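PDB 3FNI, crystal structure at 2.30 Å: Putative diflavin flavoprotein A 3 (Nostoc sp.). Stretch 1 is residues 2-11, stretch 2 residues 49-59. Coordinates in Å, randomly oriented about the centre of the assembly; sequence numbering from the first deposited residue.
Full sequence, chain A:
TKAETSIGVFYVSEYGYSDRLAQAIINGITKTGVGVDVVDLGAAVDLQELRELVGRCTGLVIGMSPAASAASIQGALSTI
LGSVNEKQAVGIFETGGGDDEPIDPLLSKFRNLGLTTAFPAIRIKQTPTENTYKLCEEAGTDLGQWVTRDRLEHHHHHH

Stretch 1 2-11: KAETSIGVFY
Stretch 2 49-59: ELRELVGRCTG

Strand 6-11 runs past helix 49-55 at 131° between their N-to-C directions, with 9.0 Å between the axes at closest approach, and pairs with the segment that follows the helix. Within the helix, Leu53 N, Val54 N and Gly55 N donate to the carbonyls four residues earlier. Arg56 N, where the chain leaves helical phi/psi (-99/12), makes only weak bonds to Glu52 O and Leu53 O, and Cys57 N donates to Val54 O.

Two backbone hydrogen bonds then join the segments: Thr58 N to Ser6 O (3.0 Å) and Gly8 N to Gly59 O (2.8 Å). Ile7 CA lies 4.3 Å from Gly59 CA, and its hydrogen also approaches Gly59 O (Ile7 CA to Gly59 O, 3.3 Å).

Two waters serve several of the remaining polar groups. One water donates to Glu4 O (2.6 Å) and Arg56 O (2.8 Å) and accepts from Arg56 NH1 (2.7 Å), whose side chain (p, t, t, 71°) packs its CD 3.7 Å from Ala3 CB. A second accepts from Ser6 N (3.2 Å), donates to Arg56 O (3.0 Å) and sits 2.6 Å from Thr58 OG1. Ser6 OG (chi1 t) is bonded elsewhere in the structure.

Gly8 leaves room for Cys57 SG (chi1 m), 3.3 Å from Gly8 N. Beyond, Phe10 (m, 72°) points toward the helix; its CZ is 3.8 Å from Val54 CG2, while Leu50 CD1 lies at the ring edge, 3.9 Å from Phe10 CE2.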

# COMPACT_ATOMS: atom_id res chain seq x y z
N LYS A 2 18.39 -7.78 -7.82
CA LYS A 2 19.24 -6.81 -8.57
C LYS A 2 18.41 -5.63 -9.09
O LYS A 2 18.91 -4.78 -9.83
CB LYS A 2 19.94 -7.52 -9.74
CG LYS A 2 20.68 -8.79 -9.33
CD LYS A 2 21.45 -9.43 -10.50
CE LYS A 2 22.75 -8.69 -10.79
NZ LYS A 2 22.55 -7.24 -11.08
N ALA A 3 17.15 -5.58 -8.68
CA ALA A 3 16.24 -4.51 -9.09
C ALA A 3 16.32 -3.36 -8.08
O ALA A 3 16.65 -3.57 -6.92
CB ALA A 3 14.81 -5.02 -9.18
N GLU A 4 16.01 -2.15 -8.55
CA GLU A 4 16.03 -0.97 -7.70
C GLU A 4 15.14 -1.11 -6.46
O GLU A 4 14.03 -1.66 -6.53
CB GLU A 4 15.62 0.27 -8.51
CG GLU A 4 16.58 0.63 -9.65
CD GLU A 4 16.24 1.95 -10.33
OE1 GLU A 4 17.03 2.42 -11.17
OE2 GLU A 4 15.18 2.53 -10.01
N THR A 5 15.64 -0.62 -5.33
CA THR A 5 14.91 -0.65 -4.06
C THR A 5 13.61 0.11 -4.25
O THR A 5 13.62 1.31 -4.55
CB THR A 5 15.74 0.03 -2.97
OG1 THR A 5 16.98 -0.68 -2.84
CG2 THR A 5 14.99 0.03 -1.64
N SER A 6 12.49 -0.57 -4.06
CA SER A 6 11.20 0.05 -4.27
C SER A 6 10.16 -0.36 -3.23
O SER A 6 10.33 -1.32 -2.49
CB SER A 6 10.70 -0.32 -5.67
OG SER A 6 9.42 0.22 -5.94
N ILE A 7 9.07 0.40 -3.21
CA ILE A 7 7.96 0.13 -2.31
C ILE A 7 6.75 0.01 -3.21
O ILE A 7 6.53 0.84 -4.09
CB ILE A 7 7.80 1.29 -1.29
CG1 ILE A 7 6.43 1.23 -0.62
CG2 ILE A 7 8.02 2.61 -1.98
CD1 ILE A 7 5.31 1.82 -1.45
N GLY A 8 5.96 -1.04 -2.99
CA GLY A 8 4.79 -1.26 -3.81
C GLY A 8 3.53 -0.60 -3.29
O GLY A 8 3.19 -0.71 -2.12
N VAL A 9 2.85 0.10 -4.19
CA VAL A 9 1.61 0.81 -3.89
C VAL A 9 0.50 0.13 -4.69
O VAL A 9 0.49 0.17 -5.92
CB VAL A 9 1.72 2.29 -4.29
CG1 VAL A 9 0.43 3.02 -3.99
CG2 VAL A 9 2.88 2.94 -3.54
N PHE A 10 -0.43 -0.51 -3.98
CA PHE A 10 -1.52 -1.22 -4.63
C PHE A 10 -2.88 -0.67 -4.23
O PHE A 10 -3.21 -0.62 -3.05
CB PHE A 10 -1.47 -2.70 -4.27
CG PHE A 10 -0.11 -3.32 -4.39
CD1 PHE A 10 0.89 -3.02 -3.47
CD2 PHE A 10 0.15 -4.23 -5.40
CE1 PHE A 10 2.15 -3.62 -3.56
CE2 PHE A 10 1.40 -4.85 -5.50
CZ PHE A 10 2.40 -4.54 -4.58
N TYR A 11 -3.66 -0.26 -5.22
CA TYR A 11 -4.99 0.27 -4.96
C TYR A 11 -5.83 0.30 -6.22
O TYR A 11 -5.32 0.06 -7.32
CB TYR A 11 -4.88 1.68 -4.37
CG TYR A 11 -4.41 2.74 -5.35
CD1 TYR A 11 -3.06 2.90 -5.64
CD2 TYR A 11 -5.33 3.59 -5.97
CE1 TYR A 11 -2.63 3.88 -6.54
CE2 TYR A 11 -4.91 4.57 -6.87
CZ TYR A 11 -3.56 4.72 -7.15
OH TYR A 11 -3.15 5.70 -8.03
N GLU A 49 3.69 -12.32 -12.25
CA GLU A 49 4.51 -11.12 -12.24
C GLU A 49 4.12 -10.30 -11.01
O GLU A 49 4.93 -9.53 -10.49
CB GLU A 49 4.31 -10.31 -13.53
CG GLU A 49 3.08 -9.42 -13.55
CD GLU A 49 2.99 -8.58 -14.82
OE1 GLU A 49 2.11 -7.69 -14.87
OE2 GLU A 49 3.78 -8.80 -15.76
N LEU A 50 2.88 -10.48 -10.55
CA LEU A 50 2.40 -9.77 -9.36
C LEU A 50 3.11 -10.32 -8.12
O LEU A 50 3.39 -9.58 -7.19
CB LEU A 50 0.89 -9.94 -9.20
CG LEU A 50 0.27 -9.34 -7.92
CD1 LEU A 50 0.59 -7.85 -7.82
CD2 LEU A 50 -1.25 -9.56 -7.93
N ARG A 51 3.38 -11.63 -8.12
CA ARG A 51 4.08 -12.27 -7.01
C ARG A 51 5.53 -11.79 -7.00
O ARG A 51 6.12 -11.59 -5.94
CB ARG A 51 4.09 -13.79 -7.15
CG ARG A 51 2.75 -14.49 -7.04
CD ARG A 51 2.95 -15.98 -6.76
NE ARG A 51 1.68 -16.67 -6.58
CZ ARG A 51 0.78 -16.84 -7.54
NH1 ARG A 51 1.01 -16.39 -8.76
NH2 ARG A 51 -0.37 -17.45 -7.27
N GLU A 52 6.09 -11.64 -8.19
CA GLU A 52 7.46 -11.19 -8.35
C GLU A 52 7.64 -9.76 -7.89
O GLU A 52 8.68 -9.40 -7.33
CB GLU A 52 7.89 -11.26 -9.80
CG GLU A 52 8.17 -12.63 -10.34
CD GLU A 52 8.92 -12.54 -11.64
OE1 GLU A 52 8.34 -12.03 -12.63
OE2 GLU A 52 10.10 -12.95 -11.67
N LEU A 53 6.65 -8.93 -8.18
CA LEU A 53 6.72 -7.53 -7.81
C LEU A 53 6.70 -7.40 -6.30
O LEU A 53 7.55 -6.73 -5.72
CB LEU A 53 5.55 -6.75 -8.42
CG LEU A 53 5.21 -5.37 -7.84
CD1 LEU A 53 6.47 -4.54 -7.59
CD2 LEU A 53 4.29 -4.68 -8.81
N VAL A 54 5.72 -8.04 -5.67
CA VAL A 54 5.61 -7.99 -4.22
C VAL A 54 6.91 -8.53 -3.63
O VAL A 54 7.42 -8.00 -2.64
CB VAL A 54 4.43 -8.85 -3.73
CG1 VAL A 54 4.46 -8.96 -2.21
CG2 VAL A 54 3.11 -8.22 -4.18
N GLY A 55 7.43 -9.58 -4.26
CA GLY A 55 8.66 -10.19 -3.81
C GLY A 55 9.87 -9.27 -3.76
O GLY A 55 10.73 -9.41 -2.89
N ARG A 56 9.95 -8.32 -4.69
CA ARG A 56 11.09 -7.41 -4.69
C ARG A 56 10.81 -6.05 -4.05
O ARG A 56 11.61 -5.13 -4.18
CB ARG A 56 11.63 -7.23 -6.11
CG ARG A 56 10.69 -6.54 -7.06
CD ARG A 56 11.39 -6.26 -8.38
NE ARG A 56 10.48 -5.66 -9.36
CZ ARG A 56 10.00 -4.42 -9.29
NH1 ARG A 56 10.33 -3.62 -8.29
NH2 ARG A 56 9.18 -3.99 -10.23
N CYS A 57 9.68 -5.93 -3.36
CA CYS A 57 9.34 -4.68 -2.67
C CYS A 57 9.74 -4.79 -1.20
O CYS A 57 9.47 -5.80 -0.55
CB CYS A 57 7.84 -4.37 -2.78
SG CYS A 57 7.32 -3.72 -4.42
N THR A 58 10.39 -3.75 -0.67
CA THR A 58 10.81 -3.73 0.72
C THR A 58 9.65 -3.15 1.54
O THR A 58 9.47 -3.48 2.71
CB THR A 58 12.07 -2.84 0.90
OG1 THR A 58 13.09 -3.27 -0.01
CG2 THR A 58 12.62 -2.94 2.32
N GLY A 59 8.86 -2.29 0.90
CA GLY A 59 7.71 -1.67 1.55
C GLY A 59 6.42 -1.86 0.77
O GLY A 59 6.45 -2.11 -0.43
O HOH W 1 12.12 -3.42 -6.33
O HOH W 2 13.27 -3.25 -2.58